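Local coordinates for penicillin-binding protein (Bacillus halodurans, PDB 3TG9) that probably acts as a serine hydrolase of the beta-lactamase and penicillin-binding-protein family, forming a covalent acyl-enzyme with beta-lactams or peptidoglycan-like peptides, at residues B[104-109]-B[131-136]; B[152-157]-B[225-230]. All coordinates share one frame; numbering follows the deposited sequence.

Contact 1: B[104-109]-B[131-136]; sequences PDYFDE and KDFLPL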
# COMPACT_ATOMS: atom_id res chain seq x y z
N PRO B 104 -28.78 -5.66 -5.99
CA PRO B 104 -28.15 -4.39 -5.60
C PRO B 104 -26.64 -4.50 -5.80
O PRO B 104 -26.09 -5.60 -5.70
CB PRO B 104 -28.47 -4.29 -4.11
CG PRO B 104 -28.62 -5.71 -3.66
CD PRO B 104 -29.18 -6.47 -4.83
N ASP B 105 -26.00 -3.38 -6.08
CA ASP B 105 -24.57 -3.33 -6.34
C ASP B 105 -23.90 -2.65 -5.16
O ASP B 105 -24.55 -1.89 -4.44
CB ASP B 105 -24.33 -2.52 -7.61
CG ASP B 105 -23.00 -2.82 -8.28
OD1 ASP B 105 -22.10 -3.39 -7.63
OD2 ASP B 105 -22.88 -2.49 -9.48
N TYR B 106 -22.61 -2.91 -4.93
CA TYR B 106 -21.89 -2.14 -3.93
C TYR B 106 -21.24 -0.91 -4.58
O TYR B 106 -20.77 -0.01 -3.90
CB TYR B 106 -20.85 -3.00 -3.20
CG TYR B 106 -19.65 -3.41 -4.04
CD1 TYR B 106 -18.45 -2.73 -3.95
CD2 TYR B 106 -19.73 -4.50 -4.90
CE1 TYR B 106 -17.34 -3.11 -4.70
CE2 TYR B 106 -18.63 -4.88 -5.66
CZ TYR B 106 -17.44 -4.18 -5.56
OH TYR B 106 -16.36 -4.56 -6.31
N PHE B 107 -21.25 -0.89 -5.91
CA PHE B 107 -20.66 0.20 -6.69
C PHE B 107 -21.40 0.33 -8.02
O PHE B 107 -21.01 -0.28 -9.03
CB PHE B 107 -19.16 -0.05 -6.91
CG PHE B 107 -18.43 1.12 -7.55
CD1 PHE B 107 -18.37 2.34 -6.91
CD2 PHE B 107 -17.81 0.98 -8.78
CE1 PHE B 107 -17.71 3.42 -7.48
CE2 PHE B 107 -17.14 2.05 -9.36
CZ PHE B 107 -17.10 3.27 -8.71
N ASP B 108 -22.47 1.11 -8.01
CA ASP B 108 -23.28 1.33 -9.21
C ASP B 108 -22.63 2.40 -10.07
O ASP B 108 -22.72 3.59 -9.78
CB ASP B 108 -24.69 1.77 -8.81
CG ASP B 108 -25.63 1.83 -9.98
OD1 ASP B 108 -26.85 1.68 -9.75
OD2 ASP B 108 -25.17 2.01 -11.13
N GLU B 109 -21.97 1.95 -11.14
CA GLU B 109 -21.16 2.82 -11.98
C GLU B 109 -21.99 3.81 -12.80
O GLU B 109 -21.46 4.73 -13.41
CB GLU B 109 -20.26 1.98 -12.89
CG GLU B 109 -19.37 1.01 -12.11
CD GLU B 109 -18.27 0.37 -12.97
OE1 GLU B 109 -17.88 -0.79 -12.68
OE2 GLU B 109 -17.81 1.03 -13.92
N LYS B 131 -16.31 -13.45 -0.34
CA LYS B 131 -17.37 -13.32 0.65
C LYS B 131 -17.28 -12.01 1.42
O LYS B 131 -18.28 -11.53 1.96
CB LYS B 131 -17.41 -14.52 1.60
CG LYS B 131 -16.17 -15.39 1.61
CD LYS B 131 -15.19 -14.97 2.69
CE LYS B 131 -15.88 -14.88 4.04
NZ LYS B 131 -16.59 -16.15 4.36
N ASP B 132 -16.10 -11.41 1.44
CA ASP B 132 -15.91 -10.16 2.18
C ASP B 132 -16.71 -9.02 1.55
O ASP B 132 -16.97 -8.00 2.19
CB ASP B 132 -14.43 -9.79 2.28
CG ASP B 132 -13.63 -10.80 3.09
OD1 ASP B 132 -14.18 -11.32 4.09
OD2 ASP B 132 -12.47 -11.08 2.74
N PHE B 133 -17.11 -9.19 0.30
CA PHE B 133 -17.91 -8.18 -0.38
C PHE B 133 -19.40 -8.28 -0.04
O PHE B 133 -20.13 -7.31 -0.17
CB PHE B 133 -17.72 -8.27 -1.90
CG PHE B 133 -16.34 -7.88 -2.37
CD1 PHE B 133 -16.12 -6.66 -3.00
CD2 PHE B 133 -15.26 -8.74 -2.19
CE1 PHE B 133 -14.86 -6.31 -3.44
CE2 PHE B 133 -13.99 -8.39 -2.62
CZ PHE B 133 -13.79 -7.17 -3.25
N LEU B 134 -19.84 -9.46 0.40
CA LEU B 134 -21.27 -9.71 0.62
C LEU B 134 -21.98 -8.67 1.48
O LEU B 134 -23.04 -8.16 1.09
CB LEU B 134 -21.49 -11.11 1.20
CG LEU B 134 -21.55 -12.24 0.18
CD1 LEU B 134 -21.39 -13.58 0.88
CD2 LEU B 134 -22.85 -12.17 -0.65
N PRO B 135 -21.41 -8.35 2.66
CA PRO B 135 -22.07 -7.38 3.54
C PRO B 135 -22.29 -6.04 2.86
O PRO B 135 -23.20 -5.31 3.26
CB PRO B 135 -21.06 -7.22 4.69
CG PRO B 135 -20.27 -8.47 4.69
CD PRO B 135 -20.15 -8.86 3.24
N LEU B 136 -21.48 -5.72 1.86
CA LEU B 136 -21.53 -4.42 1.19
C LEU B 136 -22.77 -4.22 0.32
O LEU B 136 -23.02 -3.11 -0.17
CB LEU B 136 -20.28 -4.20 0.33
CG LEU B 136 -18.92 -4.26 1.03
CD1 LEU B 136 -17.80 -3.98 0.04
CD2 LEU B 136 -18.87 -3.27 2.20
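The ring of Y106 is met by F133 in an offset edge-to-face pair, centroids 5.5 Å apart and planes at 63°. F133 presents the CD1-CE1 edge of its ring, and it aims at the rim of the tyrosine face, not at its centre: F133 CD1 comes to 3.8 Å from Y106 CZ, while F133 CE1 passes 3.7 Å from Y106 OH. A second apolar touch lies at the root of the same side chain, where Y106 CB rests 3.8 Å from L136 CB and also packs against the carbonyl oxygen of L136. Y106 CG is tucked between its own backbone N and carbonyl carbon (chi1 70°), which turns one face of the ring to F133 CD1 and the opposite face to F107 CB.

Both segments belong to the long loop region between helix 93-98 and helix 155-168, on the all-helical side of a fold of the beta-lactamase and penicillin-binding-protein type. Residues 131-136 have helical backbone angles, and F133 and L136, three apart, face 104-109 together.

No hydrogen bond joins the segments; the polar contacts run within 104-109 or out of it. D105 forms an Asx turn: F107 N donates to D105 OD1 at 3.2 Å, nearly straight at 165° but from well above the carboxylate plane, and Y106 N adds a weak bond to the same oxygen. The carboxylate also takes the backbone N-H groups of N154 and A155, so this loop is pinned to the start of helix 155-168. At the far end of the ring the hydroxyl of Y106 is hydrogen-bonded to D227, near the residues of a probable SxxK catalytic motif. A155 and I158 of the helix further touch Y106 and F133 respectively.

Contact 2: B[152-157]-B[225-230]; sequences YNNAGF and GSDGGA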
# COMPACT_ATOMS: atom_id res chain seq x y z
N TYR B 152 -25.31 -2.56 -15.77
CA TYR B 152 -23.97 -3.01 -15.40
C TYR B 152 -23.80 -3.09 -13.89
O TYR B 152 -24.01 -2.12 -13.17
CB TYR B 152 -22.89 -2.11 -16.01
CG TYR B 152 -21.51 -2.73 -15.96
CD1 TYR B 152 -21.09 -3.62 -16.94
CD2 TYR B 152 -20.62 -2.43 -14.92
CE1 TYR B 152 -19.82 -4.19 -16.90
CE2 TYR B 152 -19.36 -3.00 -14.87
CZ TYR B 152 -18.96 -3.88 -15.86
OH TYR B 152 -17.71 -4.46 -15.83
N ASN B 153 -23.42 -4.27 -13.41
CA ASN B 153 -23.44 -4.58 -11.99
C ASN B 153 -22.21 -5.38 -11.55
O ASN B 153 -21.97 -6.49 -12.02
CB ASN B 153 -24.72 -5.37 -11.69
CG ASN B 153 -24.97 -5.53 -10.21
OD1 ASN B 153 -24.14 -6.08 -9.49
ND2 ASN B 153 -26.12 -5.07 -9.75
N ASN B 154 -21.45 -4.81 -10.62
CA ASN B 154 -20.22 -5.44 -10.14
C ASN B 154 -20.48 -6.54 -9.12
O ASN B 154 -19.88 -7.62 -9.19
CB ASN B 154 -19.29 -4.37 -9.57
CG ASN B 154 -18.76 -3.45 -10.64
OD1 ASN B 154 -18.03 -3.87 -11.53
ND2 ASN B 154 -19.13 -2.18 -10.57
N ALA B 155 -21.38 -6.27 -8.18
CA ALA B 155 -21.76 -7.26 -7.18
C ALA B 155 -22.24 -8.53 -7.87
O ALA B 155 -22.00 -9.64 -7.40
CB ALA B 155 -22.83 -6.70 -6.25
N GLY B 156 -22.90 -8.37 -9.01
CA GLY B 156 -23.37 -9.51 -9.77
C GLY B 156 -22.25 -10.45 -10.18
O GLY B 156 -22.45 -11.66 -10.30
N PHE B 157 -21.07 -9.90 -10.41
CA PHE B 157 -19.93 -10.75 -10.76
C PHE B 157 -19.19 -11.27 -9.54
O PHE B 157 -18.49 -12.28 -9.63
CB PHE B 157 -19.01 -10.09 -11.79
CG PHE B 157 -19.38 -10.42 -13.21
CD1 PHE B 157 -20.58 -9.96 -13.75
CD2 PHE B 157 -18.57 -11.23 -13.98
CE1 PHE B 157 -20.94 -10.28 -15.05
CE2 PHE B 157 -18.93 -11.56 -15.29
CZ PHE B 157 -20.12 -11.08 -15.82
N GLY B 225 -10.51 -9.85 -7.95
CA GLY B 225 -11.54 -10.84 -7.75
C GLY B 225 -12.38 -11.08 -8.99
O GLY B 225 -11.97 -10.75 -10.11
N SER B 226 -13.56 -11.65 -8.79
CA SER B 226 -14.41 -12.07 -9.90
C SER B 226 -15.03 -10.89 -10.66
O SER B 226 -15.54 -11.07 -11.76
CB SER B 226 -15.50 -13.02 -9.39
OG SER B 226 -16.22 -12.44 -8.31
N ASP B 227 -14.97 -9.70 -10.08
CA ASP B 227 -15.49 -8.52 -10.77
C ASP B 227 -14.40 -7.59 -11.33
O ASP B 227 -14.69 -6.73 -12.17
CB ASP B 227 -16.47 -7.74 -9.89
CG ASP B 227 -15.78 -6.96 -8.79
OD1 ASP B 227 -14.67 -7.36 -8.35
OD2 ASP B 227 -16.36 -5.95 -8.36
N GLY B 228 -13.16 -7.78 -10.89
CA GLY B 228 -12.07 -7.00 -11.44
C GLY B 228 -10.76 -7.13 -10.70
O GLY B 228 -10.69 -7.76 -9.64
N GLY B 229 -9.71 -6.55 -11.27
CA GLY B 229 -8.47 -6.39 -10.54
C GLY B 229 -7.38 -7.42 -10.79
O GLY B 229 -6.35 -7.37 -10.12
N ALA B 230 -7.59 -8.35 -11.73
CA ALA B 230 -6.54 -9.33 -12.05
C ALA B 230 -5.39 -8.67 -12.80
O ALA B 230 -5.55 -7.57 -13.34
CB ALA B 230 -7.11 -10.49 -12.84
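N154 and F157 carry the 152-157 side of this contact, against S226 and D227. Y152 OH, at the start, engages K58; with S55 and N154 these residues are consistent with the SxxK and YxN motifs of a penicillin-binding active site. N153 OD1 caps the helix entry by accepting from G156 N at 2.6 Å. The side chains of N154 and D227 cross at about a right angle, amide and carboxylate planes 84° apart. Each touch sets a CB against an oxygen: D227 OD2 against N154 CB, and D227 CB against N154 O, both at 3.5 Å. D227 OD2 is hydrogen-bonded to the hydroxyl of Y106. The amide oxygen of N154 bonds K58, while its ND2 donates to E109 and the carbonyl of F107. F157 CB packs 3.9 Å from D227 CB, and the edge of its ring has S226 O near its plane. F157 O takes a short hydrogen bond from S226 OG, 2.6 Å long, with the donor tilted 32° from the carbonyl plane. The contact is buried: the first turn of helix 155-168 is set against the loop leading to strand 231-232, with helix 58-70 alongside, its K58 and T61 touching F157.

How the contacts relate
From the N terminus, the chain passes helix 58-70, which carries the putative catalytic lysine, and helix 93-98 before reaching contact 1. That contact closes a loop of 21 residues, all without regular helix or strand, and is complete before contact 2 opens, so the two follow in series without crossing. Contact 2 then spans 67 residues, including the rest of helix 155-168, helix 172-182 and the hairpin 205-215. Their centres are 9 Å apart. Two probable hydrogen bonds, E109 OE1 to N154 ND2 (2.8 Å) and Y106 OH to D227 OD2 (2.5 Å), tie loop 104-109 to the start of helix 155-168 and to the loop before strand 231-232, beside the putative SxxK lysine.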